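Local coordinates for protein pullulanase (Bacillus acidopullulyticus, PDB 2WAN) that hydrolyses the alpha-1,6-glucosidic linkages of pullulan and, as a debranching enzyme of the alpha-amylase type, probably those at the branch points of starch polysaccharides, at residues A[327-332]-A[376-381]; A[341-346]-A[353-358]. One frame throughout, in Å; residues are numbered along the deposited sequence.

Overall arrangement
Both contacts lie in the carbohydrate-binding module 48 of the enzyme, in the same antiparallel beta structure, well away from the centre of the chain. Their centres are about 7 Å apart. Along the chain the order is 327-332, 341-346, 353-358, 376-381, so interaction 2 is nested inside the loop that interaction 1 closes. Strands 338-344 and 377-383 are neighbours and join the two contacts: L342 N probably bonds to L379 O and Y344 N to Y377 O. Interaction 2 is the backbone pairing of a hairpin, whereas interaction 1 packs two non-adjacent strands through their side chains, filling the interior of the module.

Interaction 1: residues A[327-332]-A[376-381]; sequences TSFRVW and WYYLYQ. With SO4 (sulfate ion), chain K.
Strands 327-332 and 377-381 run in roughly the same direction, 36° apart, but their axes stay 9.9 Å from each other, so F329 and V331 meet Y378 and Y380 through side chains alone. F329 turns its ring edge toward the face of Y378 in a T-shaped pair, centroids 5.0 Å apart and planes at 66°. Its CE2 stands over the centre of the Y378 ring, 3.7 Å from Y378 CD2, while F329 CD2 approaches Y378 CE2. The Y378 side chain sets out toward F329 with CG between the backbone N and the carbonyl carbon (chi1 75°).

Two residues further along each strand, V331 lies over a face of Y380 in a CH-pi contact, with V331 CB 4.0 Å from the ring centroid and displaced toward the CE2 rim. The CG2 branch, anti to the backbone N, continues along that rim to touch CE2 and CD2. Y378 CD2 lies more loosely over the rim of the opposite face. At the edge of Y380, the OH reaches F329 CB at 3.8 Å. The hydroxyls of Y378 and Y380 both hydrogen-bond to D393 OD2, which ties the two phenol ends to one carboxylate within this buried region. At the start of 376-381, W376 NE1 donates to O4 of a sulfate ion, probably from the crystallisation liquor, at 2.7 Å.

V369 of strand 364-370 and L341 of strand 338-344 also pack on F329. This interlocking of aromatic and aliphatic side chains between strands that are not sheet neighbours forms part of the hydrophobic core of an immunoglobulin-like beta-sandwich, as expected for carbohydrate-binding module 48.

Interaction 2: residues A[341-346]-A[353-358]; sequences LLLYNS and KQLEMQ
The beta hairpin of strands 338-344 and 353-359 brings L341, L342 and L343 against L355, Q354 and K353 in antiparallel register. L341 with L355 and L343 with K353 are hydrogen-bonded pairs. L341 N donates to L355 O at 2.8 Å and L355 N returns to L341 O at 2.9 Å; the second pair is closed by L343 N to K353 O and by K353 N to L343 O. Between them L342 and Q354 form the non-hydrogen-bonded pair, and Q354 CA points a C-H at L341 O.

On the face bearing L342, its side chain and that of Q354 run alongside each other. The methyl CD2 of L342 rests against CG, CD and NE2 of the extended glutamine, 3.6 Å from Q354 CG, and Q354 OE1 makes a weak hydrogen bond with Q381 NE2. The other face carries L341, L343, L355 and K353, whose end turns outward at the rim; here the CD1 methyls of L343 and L355 meet at 4.2 Å. The leucines of this face look into the sandwich of the carbohydrate-binding module 48 domain: L341 packs on Y378 and V369, L355 on L367.

Beyond the paired residues, M357 CG reaches L341, coming within 4.1 Å of L341 CB and touching the backbone N. With chi2 extended (180°), SD also comes alongside L341 CB; the bend at chi3 then turns CE, and the residue also packs on V339 and Y380. An alanine here, lacking CG, SD and CE, would probably leave a gap beside L341 CB and Y380. Where M357 leaves the paired run, its backbone bonds with V339, and Q358 bonds across to K366 of strand 364-370.

Interaction 1: residues A[327-332]-A[376-381]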
ATOM      1  N   THR A 327      -0.213 -35.952  -3.687  1.00 16.54           N
ATOM      2  CA  THR A 327      -0.251 -34.481  -3.723  1.00 16.40           C
ATOM      3  C   THR A 327      -1.467 -34.039  -4.552  1.00 15.69           C
ATOM      4  O   THR A 327      -1.717 -34.573  -5.627  1.00 17.77           O
ATOM      5  CB  THR A 327       1.076 -33.877  -4.280  1.00 16.79           C
ATOM      6  OG1 THR A 327       2.164 -34.184  -3.398  1.00 16.40           O
ATOM      7  CG2 THR A 327       0.970 -32.357  -4.418  1.00 15.96           C
ATOM      8  N   SER A 328      -2.232 -33.082  -4.034  1.00 15.56           N
ATOM      9  CA  SER A 328      -3.368 -32.514  -4.762  1.00 14.35           C
ATOM     10  C   SER A 328      -3.023 -31.114  -5.252  1.00 14.88           C
ATOM     11  O   SER A 328      -2.357 -30.347  -4.538  1.00 16.52           O
ATOM     12  CB  SER A 328      -4.603 -32.442  -3.870  1.00 18.22           C
ATOM     13  OG  SER A 328      -5.002 -33.750  -3.482  1.00 23.05           O
ATOM     14  N   PHE A 329      -3.499 -30.797  -6.456  1.00 14.75           N
ATOM     15  CA  PHE A 329      -3.210 -29.530  -7.123  1.00 13.40           C
ATOM     16  C   PHE A 329      -4.536 -28.865  -7.432  1.00 14.23           C
ATOM     17  O   PHE A 329      -5.525 -29.541  -7.747  1.00 14.74           O
ATOM     18  CB  PHE A 329      -2.433 -29.751  -8.420  1.00 12.82           C
ATOM     19  CG  PHE A 329      -1.125 -30.482  -8.231  1.00 13.43           C
ATOM     20  CD1 PHE A 329      -1.088 -31.876  -8.109  1.00 13.80           C
ATOM     21  CD2 PHE A 329       0.079 -29.770  -8.184  1.00 15.55           C
ATOM     22  CE1 PHE A 329       0.128 -32.547  -7.942  1.00 15.59           C
ATOM     23  CE2 PHE A 329       1.304 -30.430  -8.028  1.00 14.65           C
ATOM     24  CZ  PHE A 329       1.325 -31.830  -7.904  1.00 13.04           C
ATOM     25  N   ARG A 330      -4.567 -27.539  -7.315  1.00 13.79           N
ATOM     26  CA  ARG A 330      -5.753 -26.773  -7.693  1.00 12.98           C
ATOM     27  C   ARG A 330      -5.352 -25.387  -8.149  1.00 15.54           C
ATOM     28  O   ARG A 330      -4.523 -24.729  -7.501  1.00 13.55           O
ATOM     29  CB  ARG A 330      -6.781 -26.675  -6.557  1.00 13.94           C
ATOM     30  CG  ARG A 330      -8.153 -26.154  -7.065  1.00 14.15           C
ATOM     31  CD  ARG A 330      -9.183 -25.992  -5.960  1.00 15.50           C
ATOM     32  NE  ARG A 330      -9.638 -27.269  -5.396  1.00 17.34           N
ATOM     33  CZ  ARG A 330     -10.716 -27.938  -5.808  1.00 19.94           C
ATOM     34  NH1 ARG A 330     -11.457 -27.475  -6.805  1.00 17.75           N
ATOM     35  NH2 ARG A 330     -11.052 -29.076  -5.218  1.00 20.32           N
ATOM     36  N   VAL A 331      -5.915 -24.972  -9.286  1.00 12.50           N
ATOM     37  CA  VAL A 331      -5.616 -23.664  -9.889  1.00 12.65           C
ATOM     38  C   VAL A 331      -6.907 -23.029 -10.404  1.00 15.56           C
ATOM     39  O   VAL A 331      -7.787 -23.732 -10.928  1.00 16.67           O
ATOM     40  CB  VAL A 331      -4.553 -23.781 -11.037  1.00 13.14           C
ATOM     41  CG1 VAL A 331      -5.078 -24.644 -12.214  1.00 15.06           C
ATOM     42  CG2 VAL A 331      -4.100 -22.398 -11.528  1.00 14.91           C
ATOM     43  N   TRP A 332      -7.028 -21.708 -10.243  1.00 15.09           N
ATOM     44  CA  TRP A 332      -8.186 -20.966 -10.739  1.00 15.32           C
ATOM     45  C   TRP A 332      -7.926 -20.474 -12.159  1.00 15.41           C
ATOM     46  O   TRP A 332      -7.031 -19.660 -12.386  1.00 14.62           O
ATOM     47  CB  TRP A 332      -8.494 -19.783  -9.804  1.00 16.89           C
ATOM     48  CG  TRP A 332      -9.804 -19.079 -10.106  1.00 15.41           C
ATOM     49  CD1 TRP A 332     -11.069 -19.591  -9.979  1.00 19.11           C
ATOM     50  CD2 TRP A 332      -9.956 -17.734 -10.568  1.00 14.25           C
ATOM     51  NE1 TRP A 332     -12.006 -18.636 -10.345  1.00 18.05           N
ATOM     52  CE2 TRP A 332     -11.345 -17.488 -10.705  1.00 17.30           C
ATOM     53  CE3 TRP A 332      -9.050 -16.701 -10.865  1.00 15.67           C
ATOM     54  CZ2 TRP A 332     -11.849 -16.250 -11.139  1.00 15.80           C
ATOM     55  CZ3 TRP A 332      -9.548 -15.478 -11.302  1.00 16.18           C
ATOM     56  CH2 TRP A 332     -10.937 -15.264 -11.435  1.00 16.64           C
ATOM     57  N   TRP A 376       9.752 -32.938  -6.252  1.00 11.38           N
ATOM     58  CA  TRP A 376       9.400 -32.906  -7.678  1.00 11.40           C
ATOM     59  C   TRP A 376       9.118 -31.459  -8.106  1.00 13.01           C
ATOM     60  O   TRP A 376       8.818 -30.601  -7.262  1.00 12.02           O
ATOM     61  CB  TRP A 376       8.160 -33.763  -7.949  1.00 14.06           C
ATOM     62  CG  TRP A 376       8.467 -35.218  -8.069  1.00 12.85           C
ATOM     63  CD1 TRP A 376       8.971 -36.039  -7.091  1.00 14.31           C
ATOM     64  CD2 TRP A 376       8.276 -36.039  -9.227  1.00 13.72           C
ATOM     65  NE1 TRP A 376       9.119 -37.322  -7.578  1.00 14.15           N
ATOM     66  CE2 TRP A 376       8.702 -37.349  -8.885  1.00 17.80           C
ATOM     67  CE3 TRP A 376       7.797 -35.794 -10.527  1.00 16.49           C
ATOM     68  CZ2 TRP A 376       8.659 -38.413  -9.795  1.00 19.95           C
ATOM     69  CZ3 TRP A 376       7.755 -36.855 -11.435  1.00 21.80           C
ATOM     70  CH2 TRP A 376       8.179 -38.151 -11.057  1.00 23.67           C
ATOM     71  N   TYR A 377       9.207 -31.196  -9.411  1.00 11.45           N
ATOM     72  CA  TYR A 377       8.936 -29.862  -9.952  1.00 13.76           C
ATOM     73  C   TYR A 377       7.698 -29.904 -10.834  1.00 13.07           C
ATOM     74  O   TYR A 377       7.339 -30.963 -11.378  1.00 13.21           O
ATOM     75  CB  TYR A 377      10.148 -29.321 -10.726  1.00 11.31           C
ATOM     76  CG  TYR A 377      11.368 -29.130  -9.846  1.00 11.36           C
ATOM     77  CD1 TYR A 377      12.257 -30.197  -9.585  1.00 10.99           C
ATOM     78  CD2 TYR A 377      11.618 -27.900  -9.236  1.00 12.86           C
ATOM     79  CE1 TYR A 377      13.375 -30.026  -8.766  1.00 14.94           C
ATOM     80  CE2 TYR A 377      12.735 -27.723  -8.405  1.00 13.34           C
ATOM     81  CZ  TYR A 377      13.610 -28.782  -8.178  1.00 16.54           C
ATOM     82  OH  TYR A 377      14.713 -28.584  -7.361  1.00 13.03           O
ATOM     83  N   TYR A 378       7.020 -28.770 -10.974  1.00 12.39           N
ATOM     84  CA  TYR A 378       5.823 -28.767 -11.806  1.00 10.88           C
ATOM     85  C   TYR A 378       5.498 -27.415 -12.418  1.00 14.09           C
ATOM     86  O   TYR A 378       5.997 -26.358 -11.989  1.00 13.55           O
ATOM     87  CB  TYR A 378       4.594 -29.268 -11.030  1.00 13.48           C
ATOM     88  CG  TYR A 378       3.967 -28.308 -10.003  1.00 10.59           C
ATOM     89  CD1 TYR A 378       4.626 -27.997  -8.810  1.00 10.93           C
ATOM     90  CD2 TYR A 378       2.694 -27.752 -10.224  1.00 13.74           C
ATOM     91  CE1 TYR A 378       4.043 -27.149  -7.864  1.00 14.43           C
ATOM     92  CE2 TYR A 378       2.094 -26.899  -9.277  1.00 13.41           C
ATOM     93  CZ  TYR A 378       2.776 -26.615  -8.100  1.00 15.26           C
ATOM     94  OH  TYR A 378       2.215 -25.816  -7.150  1.00 14.21           O
ATOM     95  N   LEU A 379       4.685 -27.489 -13.463  1.00 13.06           N
ATOM     96  CA  LEU A 379       4.120 -26.318 -14.123  1.00 13.44           C
ATOM     97  C   LEU A 379       2.686 -26.637 -14.479  1.00 14.47           C
ATOM     98  O   LEU A 379       2.314 -27.829 -14.607  1.00 15.14           O
ATOM     99  CB  LEU A 379       4.865 -26.013 -15.423  1.00 12.88           C
ATOM    100  CG  LEU A 379       6.273 -25.420 -15.329  1.00 13.69           C
ATOM    101  CD1 LEU A 379       6.967 -25.429 -16.686  1.00 14.73           C
ATOM    102  CD2 LEU A 379       6.216 -23.998 -14.739  1.00 12.05           C
ATOM    103  N   TYR A 380       1.878 -25.586 -14.637  1.00 13.05           N
ATOM    104  CA  TYR A 380       0.562 -25.712 -15.301  1.00 12.69           C
ATOM    105  C   TYR A 380       0.670 -25.331 -16.767  1.00 16.31           C
ATOM    106  O   TYR A 380       1.310 -24.345 -17.118  1.00 14.75           O
ATOM    107  CB  TYR A 380      -0.517 -24.844 -14.620  1.00 12.35           C
ATOM    108  CG  TYR A 380      -0.772 -25.199 -13.168  1.00 14.44           C
ATOM    109  CD1 TYR A 380      -1.116 -26.507 -12.793  1.00 15.44           C
ATOM    110  CD2 TYR A 380      -0.705 -24.220 -12.169  1.00 13.36           C
ATOM    111  CE1 TYR A 380      -1.357 -26.832 -11.457  1.00 16.98           C
ATOM    112  CE2 TYR A 380      -0.973 -24.533 -10.838  1.00 11.19           C
ATOM    113  CZ  TYR A 380      -1.275 -25.842 -10.488  1.00 15.47           C
ATOM    114  OH  TYR A 380      -1.518 -26.162  -9.177  1.00 14.69           O
ATOM    115  N   GLN A 381       0.031 -26.126 -17.620  1.00 15.87           N
ATOM    116  CA  GLN A 381      -0.059 -25.813 -19.032  1.00 16.83           C
ATOM    117  C   GLN A 381      -1.504 -25.402 -19.316  1.00 16.45           C
ATOM    118  O   GLN A 381      -2.439 -26.193 -19.154  1.00 17.31           O
ATOM    119  CB  GLN A 381       0.383 -27.012 -19.865  1.00 18.18           C
ATOM    120  CG  GLN A 381       0.414 -26.719 -21.375  1.00 20.88           C
ATOM    121  CD  GLN A 381       0.914 -27.906 -22.177  1.00 27.22           C
ATOM    122  OE1 GLN A 381       2.044 -27.912 -22.649  1.00 31.83           O
ATOM    123  NE2 GLN A 381       0.081 -28.924 -22.306  1.00 34.07           N
TER
HETATM  124  S   SO4 K1931      10.538 -40.833  -6.393  1.00 33.06           S
HETATM  125  O1  SO4 K1931       9.801 -41.202  -5.182  1.00 31.39           O
HETATM  126  O2  SO4 K1931       9.793 -41.330  -7.551  1.00 35.81           O
HETATM  127  O3  SO4 K1931      11.873 -41.411  -6.355  1.00 32.46           O
HETATM  128  O4  SO4 K1931      10.583 -39.359  -6.459  1.00 22.51           O

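Interaction 2: residues A[341-346]-A[353-358]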
ATOM      1  N   LEU A 341      -1.369 -30.619 -15.958  1.00 17.18           N
ATOM      2  CA  LEU A 341      -0.256 -30.611 -15.002  1.00 14.26           C
ATOM      3  C   LEU A 341       0.987 -31.214 -15.654  1.00 15.60           C
ATOM      4  O   LEU A 341       0.935 -32.345 -16.165  1.00 16.67           O
ATOM      5  CB  LEU A 341      -0.645 -31.415 -13.745  1.00 13.97           C
ATOM      6  CG  LEU A 341       0.408 -31.596 -12.641  1.00 13.10           C
ATOM      7  CD1 LEU A 341       0.682 -30.248 -11.946  1.00 14.01           C
ATOM      8  CD2 LEU A 341      -0.057 -32.634 -11.625  1.00 14.24           C
ATOM      9  N   LEU A 342       2.099 -30.473 -15.616  1.00 15.37           N
ATOM     10  CA  LEU A 342       3.384 -30.963 -16.109  1.00 12.66           C
ATOM     11  C   LEU A 342       4.264 -31.247 -14.903  1.00 14.95           C
ATOM     12  O   LEU A 342       4.540 -30.346 -14.105  1.00 13.06           O
ATOM     13  CB  LEU A 342       4.070 -29.949 -17.045  1.00 12.65           C
ATOM     14  CG  LEU A 342       3.226 -29.396 -18.208  1.00 15.91           C
ATOM     15  CD1 LEU A 342       4.048 -28.448 -19.094  1.00 13.55           C
ATOM     16  CD2 LEU A 342       2.694 -30.540 -19.032  1.00 17.94           C
ATOM     17  N   LEU A 343       4.651 -32.512 -14.759  1.00 13.63           N
ATOM     18  CA  LEU A 343       5.484 -32.983 -13.646  1.00 12.46           C
ATOM     19  C   LEU A 343       6.881 -33.315 -14.132  1.00 14.19           C
ATOM     20  O   LEU A 343       7.032 -33.971 -15.170  1.00 15.13           O
ATOM     21  CB  LEU A 343       4.862 -34.240 -13.001  1.00 14.22           C
ATOM     22  CG  LEU A 343       3.640 -34.020 -12.111  1.00 15.26           C
ATOM     23  CD1 LEU A 343       3.088 -35.362 -11.627  1.00 15.25           C
ATOM     24  CD2 LEU A 343       3.942 -33.115 -10.906  1.00 17.25           C
ATOM     25  N   TYR A 344       7.890 -32.881 -13.370  1.00 12.69           N
ATOM     26  CA  TYR A 344       9.303 -33.086 -13.688  1.00 13.73           C
ATOM     27  C   TYR A 344      10.016 -33.705 -12.479  1.00 15.47           C
ATOM     28  O   TYR A 344       9.956 -33.173 -11.359  1.00 15.03           O
ATOM     29  CB  TYR A 344       9.996 -31.761 -14.032  1.00 12.71           C
ATOM     30  CG  TYR A 344       9.328 -30.931 -15.131  1.00 14.57           C
ATOM     31  CD1 TYR A 344       9.834 -30.927 -16.429  1.00 13.18           C
ATOM     32  CD2 TYR A 344       8.207 -30.135 -14.849  1.00 15.28           C
ATOM     33  CE1 TYR A 344       9.233 -30.140 -17.440  1.00 15.69           C
ATOM     34  CE2 TYR A 344       7.593 -29.361 -15.850  1.00 14.37           C
ATOM     35  CZ  TYR A 344       8.109 -29.377 -17.137  1.00 17.86           C
ATOM     36  OH  TYR A 344       7.500 -28.614 -18.110  1.00 17.65           O
ATOM     37  N   ASN A 345      10.704 -34.819 -12.710  1.00 15.78           N
ATOM     38  CA  ASN A 345      11.498 -35.451 -11.652  1.00 16.60           C
ATOM     39  C   ASN A 345      12.929 -34.917 -11.565  1.00 17.32           C
ATOM     40  O   ASN A 345      13.804 -35.530 -10.943  1.00 20.83           O
ATOM     41  CB  ASN A 345      11.466 -36.979 -11.823  1.00 17.55           C
ATOM     42  CG  ASN A 345      12.191 -37.444 -13.068  1.00 19.71           C
ATOM     43  OD1 ASN A 345      12.779 -36.648 -13.804  1.00 20.55           O
ATOM     44  ND2 ASN A 345      12.156 -38.754 -13.310  1.00 22.76           N
ATOM     45  N   SER A 346      13.160 -33.776 -12.208  1.00 18.10           N
ATOM     46  CA  SER A 346      14.435 -33.073 -12.136  1.00 17.36           C
ATOM     47  C   SER A 346      14.220 -31.575 -12.328  1.00 16.54           C
ATOM     48  O   SER A 346      13.205 -31.131 -12.855  1.00 18.24           O
ATOM     49  CB  SER A 346      15.445 -33.600 -13.171  1.00 19.42           C
ATOM     50  OG  SER A 346      15.200 -33.063 -14.469  1.00 20.90           O
ATOM     51  N   LYS A 353       5.971 -36.478 -16.639  1.00 17.88           N
ATOM     52  CA  LYS A 353       4.589 -36.882 -16.790  1.00 18.85           C
ATOM     53  C   LYS A 353       3.712 -35.667 -17.078  1.00 19.87           C
ATOM     54  O   LYS A 353       3.855 -34.614 -16.454  1.00 20.42           O
ATOM     55  CB  LYS A 353       4.121 -37.627 -15.527  1.00 20.32           C
ATOM     56  CG  LYS A 353       2.822 -38.405 -15.709  1.00 24.93           C
ATOM     57  CD  LYS A 353       2.462 -39.134 -14.427  1.00 31.12           C
ATOM     58  CE  LYS A 353       2.980 -40.568 -14.447  1.00 30.91           C
ATOM     59  NZ  LYS A 353       2.781 -41.237 -13.131  1.00 37.48           N
ATOM     60  N   GLN A 354       2.843 -35.816 -18.068  1.00 15.66           N
ATOM     61  CA  GLN A 354       1.873 -34.806 -18.396  1.00 18.87           C
ATOM     62  C   GLN A 354       0.472 -35.354 -18.130  1.00 20.81           C
ATOM     63  O   GLN A 354       0.100 -36.411 -18.660  1.00 23.04           O
ATOM     64  CB  GLN A 354       2.060 -34.407 -19.857  1.00 18.33           C
ATOM     65  CG  GLN A 354       1.006 -33.461 -20.395  1.00 18.83           C
ATOM     66  CD  GLN A 354       1.453 -32.769 -21.665  1.00 26.49           C
ATOM     67  OE1 GLN A 354       0.640 -32.195 -22.388  1.00 30.89           O
ATOM     68  NE2 GLN A 354       2.755 -32.806 -21.939  1.00 27.42           N
ATOM     69  N   LEU A 355      -0.298 -34.665 -17.294  1.00 19.25           N
ATOM     70  CA  LEU A 355      -1.615 -35.171 -16.895  1.00 18.92           C
ATOM     71  C   LEU A 355      -2.727 -34.161 -17.109  1.00 22.16           C
ATOM     72  O   LEU A 355      -2.565 -32.976 -16.813  1.00 21.17           O
ATOM     73  CB  LEU A 355      -1.610 -35.593 -15.425  1.00 18.31           C
ATOM     74  CG  LEU A 355      -0.637 -36.701 -15.026  1.00 23.05           C
ATOM     75  CD1 LEU A 355      -0.411 -36.687 -13.530  1.00 21.93           C
ATOM     76  CD2 LEU A 355      -1.197 -38.051 -15.478  1.00 25.67           C
ATOM     77  N   GLU A 356      -3.868 -34.630 -17.612  1.00 20.83           N
ATOM     78  CA  GLU A 356      -5.036 -33.773 -17.717  1.00 19.54           C
ATOM     79  C   GLU A 356      -5.589 -33.456 -16.318  1.00 19.61           C
ATOM     80  O   GLU A 356      -5.767 -34.356 -15.489  1.00 22.16           O
ATOM     81  CB  GLU A 356      -6.129 -34.438 -18.573  1.00 23.05           C
ATOM     82  CG  GLU A 356      -5.938 -34.305 -20.067  1.00 24.97           C
ATOM     83  CD  GLU A 356      -6.172 -32.887 -20.560  1.00 24.75           C
ATOM     84  OE1 GLU A 356      -5.631 -32.551 -21.628  1.00 30.52           O
ATOM     85  OE2 GLU A 356      -6.894 -32.117 -19.886  1.00 29.50           O
ATOM     86  N   MET A 357      -5.841 -32.180 -16.044  1.00 18.31           N
ATOM     87  CA  MET A 357      -6.571 -31.818 -14.827  1.00 18.99           C
ATOM     88  C   MET A 357      -8.077 -31.812 -15.111  1.00 21.04           C
ATOM     89  O   MET A 357      -8.496 -31.876 -16.271  1.00 20.96           O
ATOM     90  CB  MET A 357      -6.083 -30.480 -14.255  1.00 16.33           C
ATOM     91  CG  MET A 357      -4.595 -30.516 -13.902  1.00 15.47           C
ATOM     92  SD  MET A 357      -3.933 -28.963 -13.220  1.00 17.77           S
ATOM     93  CE  MET A 357      -4.726 -28.930 -11.604  1.00 16.62           C
ATOM     94  N   GLN A 358      -8.866 -31.747 -14.044  1.00 20.82           N
ATOM     95  CA  GLN A 358     -10.320 -31.860 -14.120  1.00 23.16           C
ATOM     96  C   GLN A 358     -10.969 -30.531 -13.789  1.00 24.60           C
ATOM     97  O   GLN A 358     -10.658 -29.931 -12.763  1.00 21.45           O
ATOM     98  CB  GLN A 358     -10.832 -32.911 -13.129  1.00 25.49           C
ATOM     99  CG  GLN A 358     -10.136 -34.262 -13.177  1.00 32.57           C
ATOM    100  CD  GLN A 358     -10.404 -35.109 -11.933  1.00 43.16           C
ATOM    101  OE1 GLN A 358     -11.462 -35.001 -11.295  1.00 45.02           O
ATOM    102  NE2 GLN A 358      -9.443 -35.964 -11.588  1.00 44.64           N
TER